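Local coordinates for putative molybdenum cofactor biosynthesis protein (Corynebacterium diphtheriae, PDB 2G2C) that is of unknown function but probably binds molybdopterin in molybdenum cofactor biosynthesis, at residues E89-E103 / L119-D131. Sequence-based numbering, arbitrary orientation. Where two conformers were deposited one is given.
Sequences EATASFIHTRCEGLE and LSRGIVGVTGRDD
With CG1 set between its backbone N and carbonyl carbon (chi1 63°), Ile123 sends CD1 to Ala92 CB (3.9 Å) and Ile95 CG1, while CG2 lies over one face of the Arg98 guanidinium, 3.5 Å from NH2. Arg98, bent at chi2 and chi3, folds back to grip Glu103 side-on: NE meets OE2 and NH2 meets OE1, each on a syn lone pair. The extended Glu103 chain also brings OE2 to Val124 N (2.9 Å), met on the anti side, 32° out of the carboxylate plane, so this oxygen takes two N-H groups and the arginine holds the carboxylate in place. A water joins Glu103 OE1 to Gly122 O.

Beside this, 97-98 and 124-126 pair antiparallel. Thr97 O accepts from Val126 N, and Cys99, the N-cap residue of helix 100-109, donates its N-H to Val124 O (N to O 2.8 Å). His96 N (2.8 Å) and Thr97 N (3.2 Å) share Val126 O in a classic beta bulge. In one of two conformers, Arg129 NH1 donates to Thr97 OG1. At the other end Arg121 forms an end-on salt bridge with Glu89, NH2 to OE1 and NH1 to OE2 (2.9 Å), the latter from above the carboxylate plane.

Strand 97-98 is an outermost strand of the chain's mixed sheet, with 124-126 between it and 135-139; helix 157-165 packs on Leu102 and Val126, and helix 55-67 on Ala90 and Thr91.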
loop_
_atom_site.group_PDB
_atom_site.type_symbol
_atom_site.label_atom_id
_atom_site.label_comp_id
_atom_site.label_asym_id
_atom_site.label_seq_id
_atom_site.Cartn_x
_atom_site.Cartn_y
_atom_site.Cartn_z
ATOM N N GLU A 89 11.310 2.775 -2.586
ATOM C CA GLU A 89 12.457 1.955 -3.007
ATOM C C GLU A 89 12.228 0.483 -2.584
ATOM O O GLU A 89 12.422 -0.462 -3.371
ATOM C CB GLU A 89 13.779 2.469 -2.402
ATOM C CG GLU A 89 14.245 3.845 -2.955
ATOM C CD GLU A 89 13.542 5.100 -2.342
ATOM O OE1 GLU A 89 12.518 5.004 -1.612
ATOM O OE2 GLU A 89 14.066 6.208 -2.601
ATOM N N ALA A 90 11.816 0.304 -1.330
ATOM C CA ALA A 90 11.542 -1.046 -0.838
ATOM C C ALA A 90 10.442 -1.704 -1.704
ATOM O O ALA A 90 10.521 -2.875 -2.108
ATOM C CB ALA A 90 11.129 -1.008 0.671
ATOM N N THR A 91 9.399 -0.943 -1.994
ATOM C CA THR A 91 8.303 -1.468 -2.770
ATOM C C THR A 91 8.745 -1.869 -4.182
ATOM O O THR A 91 8.362 -2.937 -4.683
ATOM C CB THR A 91 7.153 -0.453 -2.821
ATOM O OG1 THR A 91 6.708 -0.187 -1.483
ATOM C CG2 THR A 91 5.968 -0.979 -3.717
ATOM N N ALA A 92 9.535 -1.004 -4.824
ATOM C CA ALA A 92 9.966 -1.215 -6.204
ATOM C C ALA A 92 10.690 -2.560 -6.328
ATOM O O ALA A 92 10.654 -3.199 -7.418
ATOM C CB ALA A 92 10.876 -0.103 -6.624
ATOM N N SER A 93 11.342 -2.991 -5.235
ATOM C CA SER A 93 12.118 -4.262 -5.308
ATOM C C SER A 93 11.231 -5.467 -5.607
ATOM O O SER A 93 11.769 -6.521 -6.041
ATOM C CB SER A 93 12.931 -4.509 -4.029
ATOM O OG SER A 93 12.115 -4.894 -2.938
ATOM N N PHE A 94 9.904 -5.330 -5.397
ATOM C CA PHE A 94 8.936 -6.410 -5.593
ATOM C C PHE A 94 8.156 -6.266 -6.896
ATOM O O PHE A 94 7.394 -7.164 -7.250
ATOM C CB PHE A 94 7.894 -6.411 -4.486
ATOM C CG PHE A 94 8.472 -6.702 -3.136
ATOM C CD1 PHE A 94 8.621 -8.031 -2.704
ATOM C CD2 PHE A 94 8.925 -5.666 -2.313
ATOM C CE1 PHE A 94 9.155 -8.316 -1.442
ATOM C CE2 PHE A 94 9.489 -5.950 -1.039
ATOM C CZ PHE A 94 9.590 -7.270 -0.609
ATOM N N ILE A 95 8.252 -5.102 -7.547
ATOM C CA ILE A 95 7.296 -4.813 -8.625
ATOM C C ILE A 95 7.719 -5.437 -9.936
ATOM O O ILE A 95 8.881 -5.297 -10.384
ATOM C CB ILE A 95 7.109 -3.273 -8.769
ATOM C CG1 ILE A 95 6.480 -2.700 -7.475
ATOM C CG2 ILE A 95 6.358 -2.925 -10.047
ATOM C CD1 ILE A 95 5.190 -3.423 -7.056
ATOM N N HIS A 96 6.745 -6.102 -10.548
ATOM C CA HIS A 96 6.887 -6.683 -11.878
ATOM C C HIS A 96 6.477 -5.647 -12.924
ATOM O O HIS A 96 7.170 -5.454 -13.922
ATOM C CB HIS A 96 6.001 -7.947 -11.966
ATOM C CG HIS A 96 5.984 -8.607 -13.318
ATOM N ND1 HIS A 96 5.362 -8.044 -14.415
ATOM C CD2 HIS A 96 6.418 -9.833 -13.721
ATOM C CE1 HIS A 96 5.492 -8.853 -15.459
ATOM N NE2 HIS A 96 6.138 -9.944 -15.063
ATOM N N THR A 97 5.310 -5.027 -12.701
ATOM C CA THR A 97 4.771 -4.027 -13.620
ATOM C C THR A 97 4.211 -2.875 -12.810
ATOM O O THR A 97 3.390 -3.082 -11.903
ATOM C CB THR A 97 3.606 -4.632 -14.462
ATOM O OG1 THR A 97 4.081 -5.750 -15.239
ATOM C CG2 THR A 97 2.950 -3.594 -15.386
ATOM N N ARG A 98 4.688 -1.680 -13.123
ATOM C CA ARG A 98 4.205 -0.474 -12.463
ATOM C C ARG A 98 2.885 -0.030 -13.069
ATOM O O ARG A 98 2.576 -0.341 -14.248
ATOM C CB ARG A 98 5.230 0.644 -12.646
ATOM C CG ARG A 98 6.421 0.486 -11.781
ATOM C CD ARG A 98 6.184 1.115 -10.391
ATOM N NE ARG A 98 6.037 2.567 -10.482
ATOM C CZ ARG A 98 7.039 3.430 -10.645
ATOM N NH1 ARG A 98 8.308 3.005 -10.756
ATOM N NH2 ARG A 98 6.784 4.733 -10.695
ATOM N N CYS A 99 2.078 0.661 -12.260
ATOM C CA CYS A 99 0.838 1.260 -12.749
ATOM C C CYS A 99 0.985 2.772 -12.674
ATOM O O CYS A 99 0.389 3.428 -11.802
ATOM C CB CYS A 99 -0.352 0.802 -11.902
ATOM S SG CYS A 99 -0.599 -0.974 -11.900
ATOM N N GLU A 100 1.826 3.307 -13.552
ATOM C CA GLU A 100 2.186 4.736 -13.460
ATOM C C GLU A 100 1.021 5.676 -13.746
ATOM O O GLU A 100 0.979 6.772 -13.185
ATOM C CB GLU A 100 3.397 5.061 -14.339
ATOM C CG GLU A 100 4.588 4.290 -13.833
ATOM C CD GLU A 100 5.859 4.609 -14.535
ATOM O OE1 GLU A 100 6.163 5.821 -14.722
ATOM O OE2 GLU A 100 6.555 3.616 -14.864
ATOM N N GLY A 101 0.070 5.214 -14.566
ATOM C CA GLY A 101 -1.190 5.940 -14.833
ATOM C C GLY A 101 -1.934 6.158 -13.520
ATOM O O GLY A 101 -2.448 7.234 -13.257
ATOM N N LEU A 102 -2.026 5.118 -12.686
ATOM C CA LEU A 102 -2.721 5.275 -11.408
ATOM C C LEU A 102 -1.980 6.264 -10.490
ATOM O O LEU A 102 -2.612 7.112 -9.835
ATOM C CB LEU A 102 -2.907 3.924 -10.721
ATOM C CG LEU A 102 -3.799 2.899 -11.456
ATOM C CD1 LEU A 102 -3.920 1.546 -10.701
ATOM C CD2 LEU A 102 -5.162 3.465 -11.746
ATOM N N GLU A 103 -0.646 6.157 -10.413
ATOM C CA GLU A 103 0.131 7.154 -9.691
ATOM C C GLU A 103 -0.182 8.567 -10.163
ATOM O O GLU A 103 -0.303 9.493 -9.370
ATOM C CB GLU A 103 1.643 6.925 -9.891
ATOM C CG GLU A 103 2.040 5.525 -9.414
ATOM C CD GLU A 103 3.464 5.141 -9.714
ATOM O OE1 GLU A 103 4.249 6.024 -10.128
ATOM O OE2 GLU A 103 3.779 3.937 -9.526
ATOM N N LEU A 119 5.657 15.891 -3.212
ATOM C CA LEU A 119 6.770 15.231 -2.540
ATOM C C LEU A 119 6.582 13.738 -2.311
ATOM O O LEU A 119 7.555 13.053 -1.977
ATOM C CB LEU A 119 6.938 15.870 -1.177
ATOM C CG LEU A 119 7.078 17.362 -1.355
ATOM C CD1 LEU A 119 6.802 18.022 -0.040
ATOM C CD2 LEU A 119 8.488 17.642 -1.901
ATOM N N SER A 120 5.354 13.234 -2.431
ATOM C CA SER A 120 5.172 11.768 -2.365
ATOM C C SER A 120 5.714 11.050 -3.609
ATOM O O SER A 120 5.400 11.345 -4.784
ATOM C CB SER A 120 3.723 11.344 -2.076
ATOM O OG SER A 120 3.596 9.898 -2.107
ATOM N N ARG A 121 6.548 10.084 -3.299
ATOM C CA ARG A 121 7.199 9.309 -4.315
ATOM C C ARG A 121 6.557 7.931 -4.308
ATOM O O ARG A 121 7.114 6.998 -4.867
ATOM C CB ARG A 121 8.648 9.228 -3.956
ATOM C CG ARG A 121 9.264 10.617 -3.822
ATOM C CD ARG A 121 10.752 10.512 -3.582
ATOM N NE ARG A 121 10.999 9.738 -2.358
ATOM C CZ ARG A 121 11.530 8.519 -2.334
ATOM N NH1 ARG A 121 11.856 7.898 -3.474
ATOM N NH2 ARG A 121 11.700 7.910 -1.152
ATOM N N GLY A 122 5.389 7.801 -3.662
ATOM C CA GLY A 122 4.756 6.482 -3.521
ATOM C C GLY A 122 4.445 5.875 -4.863
ATOM O O GLY A 122 4.004 6.598 -5.770
ATOM N N ILE A 123 4.690 4.556 -4.998
ATOM C CA ILE A 123 4.387 3.879 -6.254
ATOM C C ILE A 123 3.186 2.934 -6.138
ATOM O O ILE A 123 2.718 2.621 -5.036
ATOM C CB ILE A 123 5.641 3.187 -6.874
ATOM C CG1 ILE A 123 6.142 2.106 -5.934
ATOM C CG2 ILE A 123 6.697 4.254 -7.183
ATOM C CD1 ILE A 123 7.226 1.232 -6.575
ATOM N N VAL A 124 2.710 2.487 -7.304
ATOM C CA VAL A 124 1.654 1.478 -7.404
ATOM C C VAL A 124 2.118 0.464 -8.416
ATOM O O VAL A 124 2.602 0.829 -9.480
ATOM C CB VAL A 124 0.297 2.059 -7.914
ATOM C CG1 VAL A 124 -0.773 0.972 -8.001
ATOM C CG2 VAL A 124 -0.165 3.200 -6.967
ATOM N N GLY A 125 1.960 -0.816 -8.105
ATOM C CA GLY A 125 2.349 -1.808 -9.113
ATOM C C GLY A 125 1.902 -3.183 -8.743
ATOM O O GLY A 125 1.408 -3.385 -7.611
ATOM N N VAL A 126 2.128 -4.147 -9.647
ATOM C CA VAL A 126 1.782 -5.549 -9.306
ATOM C C VAL A 126 3.030 -6.416 -9.299
ATOM O O VAL A 126 4.023 -6.072 -9.939
ATOM C CB VAL A 126 0.745 -6.155 -10.314
ATOM C CG1 VAL A 126 -0.593 -5.443 -10.233
ATOM C CG2 VAL A 126 1.239 -6.084 -11.750
ATOM N N THR A 127 2.963 -7.539 -8.562
ATOM C CA THR A 127 4.152 -8.376 -8.364
ATOM C C THR A 127 4.280 -9.478 -9.406
ATOM O O THR A 127 5.241 -10.236 -9.392
ATOM C CB THR A 127 4.170 -9.051 -6.994
ATOM O OG1 THR A 127 3.030 -9.917 -6.933
ATOM C CG2 THR A 127 4.182 -7.989 -5.864
ATOM N N GLY A 128 3.336 -9.533 -10.327
ATOM C CA GLY A 128 3.297 -10.573 -11.367
ATOM C C GLY A 128 2.117 -10.301 -12.259
ATOM O O GLY A 128 1.449 -9.250 -12.128
ATOM N N ARG A 129 1.807 -11.269 -13.118
ATOM C CA ARG A 129 0.745 -11.070 -14.092
ATOM C C ARG A 129 -0.385 -12.088 -14.082
ATOM O O ARG A 129 -1.236 -12.096 -14.968
ATOM C CB ARG A 129 1.300 -10.710 -15.486
ATOM C CG ARG A 129 2.184 -9.440 -15.466
ATOM C CD ARG A 129 1.362 -8.139 -15.294
ATOM N NE ARG A 129 0.631 -7.848 -16.542
ATOM C CZ ARG A 129 1.162 -7.249 -17.621
ATOM N NH1 ARG A 129 2.418 -6.785 -17.572
ATOM N NH2 ARG A 129 0.431 -7.107 -18.738
ATOM N N ASP A 130 -0.428 -12.890 -13.022
ATOM C CA ASP A 130 -1.316 -14.023 -12.966
ATOM C C ASP A 130 -2.119 -13.981 -11.676
ATOM O O ASP A 130 -2.043 -12.987 -10.910
ATOM C CB ASP A 130 -0.559 -15.347 -13.106
ATOM C CG ASP A 130 0.440 -15.598 -11.983
ATOM O OD1 ASP A 130 0.336 -15.073 -10.843
ATOM O OD2 ASP A 130 1.360 -16.412 -12.254
ATOM N N ASP A 131 -2.839 -15.071 -11.411
ATOM C CA ASP A 131 -3.783 -15.085 -10.274
ATOM C C ASP A 131 -3.148 -15.274 -8.892
ATOM O O ASP A 131 -3.858 -15.417 -7.847
ATOM C CB ASP A 131 -4.979 -16.015 -10.539
ATOM C CG ASP A 131 -4.607 -17.480 -10.572
ATOM O OD1 ASP A 131 -3.431 -17.813 -10.365
ATOM O OD2 ASP A 131 -5.547 -18.291 -10.806
HETATM O O HOH W 1 4.725 8.086 -8.011
#